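Long-range contact in aerobactin synthase IucA (Klebsiella pneumoniae subsp. pneumoniae, PDB 5JM8), which binds ATP and magnesium and, as an NIS (NRPS-independent siderophore) synthetase, probably carries out an ATP-dependent ligation step in assembly of the siderophore aerobactin: residues A[106-110]-A[545-551]. Residue numbers count along the deposited sequence, not the author numbering.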
loop_
_atom_site.group_PDB
_atom_site.type_symbol
_atom_site.label_atom_id
_atom_site.label_comp_id
_atom_site.label_asym_id
_atom_site.label_seq_id
_atom_site.Cartn_x
_atom_site.Cartn_y
_atom_site.Cartn_z
ATOM N N THR A 106 -41.809 16.426 -24.580
ATOM C CA THR A 106 -41.140 16.100 -23.325
ATOM C C THR A 106 -40.138 14.975 -23.547
ATOM O O THR A 106 -39.037 14.985 -23.002
ATOM C CB THR A 106 -42.139 15.668 -22.233
ATOM O OG1 THR A 106 -43.069 16.727 -21.982
ATOM C CG2 THR A 106 -41.412 15.325 -20.943
ATOM N N PHE A 107 -40.541 13.994 -24.344
ATOM C CA PHE A 107 -39.684 12.867 -24.675
ATOM C C PHE A 107 -38.455 13.331 -25.447
ATOM O O PHE A 107 -37.333 12.946 -25.131
ATOM C CB PHE A 107 -40.469 11.834 -25.486
ATOM C CG PHE A 107 -39.637 10.690 -25.999
ATOM C CD1 PHE A 107 -39.234 9.669 -25.153
ATOM C CD2 PHE A 107 -39.280 10.621 -27.337
ATOM C CE1 PHE A 107 -38.477 8.611 -25.630
ATOM C CE2 PHE A 107 -38.524 9.563 -27.818
ATOM C CZ PHE A 107 -38.124 8.559 -26.963
ATOM N N HIS A 108 -38.673 14.178 -26.449
ATOM C CA HIS A 108 -37.588 14.632 -27.311
ATOM C C HIS A 108 -36.594 15.522 -26.573
ATOM O O HIS A 108 -35.389 15.412 -26.791
ATOM C CB HIS A 108 -38.140 15.385 -28.522
ATOM C CG HIS A 108 -37.087 15.789 -29.508
ATOM N ND1 HIS A 108 -36.445 17.008 -29.454
ATOM C CD2 HIS A 108 -36.557 15.132 -30.568
ATOM C CE1 HIS A 108 -35.570 17.086 -30.441
ATOM N NE2 HIS A 108 -35.619 15.961 -31.131
ATOM N N GLN A 109 -37.092 16.408 -25.713
ATOM C CA GLN A 109 -36.203 17.298 -24.971
ATOM C C GLN A 109 -35.328 16.481 -24.023
ATOM O O GLN A 109 -34.140 16.758 -23.876
ATOM C CB GLN A 109 -36.993 18.369 -24.199
ATOM C CG GLN A 109 -37.887 17.843 -23.083
ATOM C CD GLN A 109 -38.573 18.951 -22.299
ATOM O OE1 GLN A 109 -38.493 20.126 -22.659
ATOM N NE2 GLN A 109 -39.250 18.578 -21.217
ATOM N N ARG A 110 -35.915 15.459 -23.407
ATOM C CA ARG A 110 -35.177 14.584 -22.500
ATOM C C ARG A 110 -34.088 13.808 -23.237
ATOM O O ARG A 110 -32.997 13.602 -22.708
ATOM C CB ARG A 110 -36.132 13.613 -21.796
ATOM C CG ARG A 110 -36.960 14.262 -20.695
ATOM C CD ARG A 110 -37.962 13.294 -20.080
ATOM N NE ARG A 110 -38.683 13.886 -18.954
ATOM C CZ ARG A 110 -39.629 13.261 -18.258
ATOM N NH1 ARG A 110 -39.982 12.022 -18.571
ATOM N NH2 ARG A 110 -40.228 13.878 -17.249
ATOM N N PHE A 545 -37.992 2.209 -24.993
ATOM C CA PHE A 545 -38.195 3.369 -25.856
ATOM C C PHE A 545 -39.648 3.853 -25.824
ATOM O O PHE A 545 -39.901 5.044 -25.642
ATOM C CB PHE A 545 -37.771 3.037 -27.292
ATOM C CG PHE A 545 -37.936 4.179 -28.261
ATOM C CD1 PHE A 545 -39.181 4.465 -28.795
ATOM C CD2 PHE A 545 -36.852 4.946 -28.658
ATOM C CE1 PHE A 545 -39.348 5.503 -29.690
ATOM C CE2 PHE A 545 -37.014 5.984 -29.557
ATOM C CZ PHE A 545 -38.262 6.265 -30.069
ATOM N N PHE A 546 -40.600 2.938 -25.991
ATOM C CA PHE A 546 -42.013 3.313 -26.001
ATOM C C PHE A 546 -42.563 3.369 -24.581
ATOM O O PHE A 546 -43.618 3.954 -24.336
ATOM C CB PHE A 546 -42.824 2.343 -26.863
ATOM C CG PHE A 546 -42.491 2.423 -28.325
ATOM C CD1 PHE A 546 -42.913 3.499 -29.087
ATOM C CD2 PHE A 546 -41.743 1.430 -28.932
ATOM C CE1 PHE A 546 -42.600 3.581 -30.430
ATOM C CE2 PHE A 546 -41.427 1.504 -30.272
ATOM C CZ PHE A 546 -41.859 2.583 -31.023
ATOM N N CYS A 547 -41.836 2.768 -23.645
ATOM C CA CYS A 547 -42.176 2.874 -22.232
ATOM C C CYS A 547 -41.837 4.267 -21.719
ATOM O O CYS A 547 -42.553 4.834 -20.893
ATOM C CB CYS A 547 -41.435 1.817 -21.413
ATOM S SG CYS A 547 -41.793 1.858 -19.641
ATOM N N TYR A 548 -40.735 4.814 -22.221
ATOM C CA TYR A 548 -40.249 6.123 -21.799
ATOM C C TYR A 548 -41.064 7.239 -22.448
ATOM O O TYR A 548 -41.236 8.320 -21.881
ATOM C CB TYR A 548 -38.770 6.266 -22.159
ATOM C CG TYR A 548 -38.073 7.424 -21.496
ATOM C CD1 TYR A 548 -37.826 7.411 -20.137
ATOM C CD2 TYR A 548 -37.647 8.522 -22.229
ATOM C CE1 TYR A 548 -37.187 8.456 -19.519
ATOM C CE2 TYR A 548 -37.003 9.575 -21.620
ATOM C CZ TYR A 548 -36.774 9.534 -20.262
ATOM O OH TYR A 548 -36.130 10.574 -19.643
ATOM N N LEU A 549 -41.563 6.955 -23.644
ATOM C CA LEU A 549 -42.413 7.877 -24.385
ATOM C C LEU A 549 -43.780 8.011 -23.712
ATOM O O LEU A 549 -44.441 9.045 -23.829
ATOM C CB LEU A 549 -42.555 7.384 -25.825
ATOM C CG LEU A 549 -43.440 8.135 -26.818
ATOM C CD1 LEU A 549 -42.996 9.578 -26.999
ATOM C CD2 LEU A 549 -43.402 7.391 -28.141
ATOM N N ASN A 550 -44.189 6.956 -23.008
ATOM C CA ASN A 550 -45.422 6.955 -22.219
ATOM C C ASN A 550 -45.156 6.850 -20.718
ATOM O O ASN A 550 -45.118 5.748 -20.170
ATOM C CB ASN A 550 -46.324 5.794 -22.642
ATOM C CG ASN A 550 -46.831 5.931 -24.062
ATOM O OD1 ASN A 550 -47.000 7.040 -24.572
ATOM N ND2 ASN A 550 -47.089 4.798 -24.707
ATOM N N ASP A 551 -44.989 7.989 -20.052
ATOM C CA ASP A 551 -44.740 7.999 -18.611
ATOM C C ASP A 551 -45.894 7.361 -17.842
ATOM O O ASP A 551 -45.698 6.418 -17.074
ATOM C CB ASP A 551 -44.514 9.427 -18.112
ATOM C CG ASP A 551 -43.192 10.007 -18.575
ATOM O OD1 ASP A 551 -42.343 9.239 -19.080
ATOM O OD2 ASP A 551 -42.997 11.232 -18.424
HETATM O O HOH W 1 -40.531 10.826 -21.481
#
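F107, on the long helix 101-124, spans the gap to the short helix 545-549; the segment axes come no nearer than 10.6 Å, their N-to-C directions 117° apart. Apolar contacts dominate. The edge of the F107 ring points at the face of F545 in a T-shaped pair (centroids 5.2 Å apart, planes at 71°), and F107 CE1 meets Y548 CD2 rim to rim at 3.5 Å. L549 covers one face of F107, its CD1 3.7 Å from F107 CG. F19, from helix 14-26, and V90, from helix 82-96, also touch F107. R110 CD makes a van der Waals contact with Y548 OH (3.3 Å). Among polar contacts, R110 NH1 forms a salt bridge with D551 OD2 (3.1 Å), whose hydrogen bond is weak. Water 1 donates to Y548 O (2.6 Å) and weakly accepts from R110 NH1 (3.2 Å). The Y548 side chain lies about 9 Å from bound ATP. This chemistry is consistent with apolar burial as the main tie between helices 101-124 and 545-549, with a more solvent-accessible salt bridge at its margin.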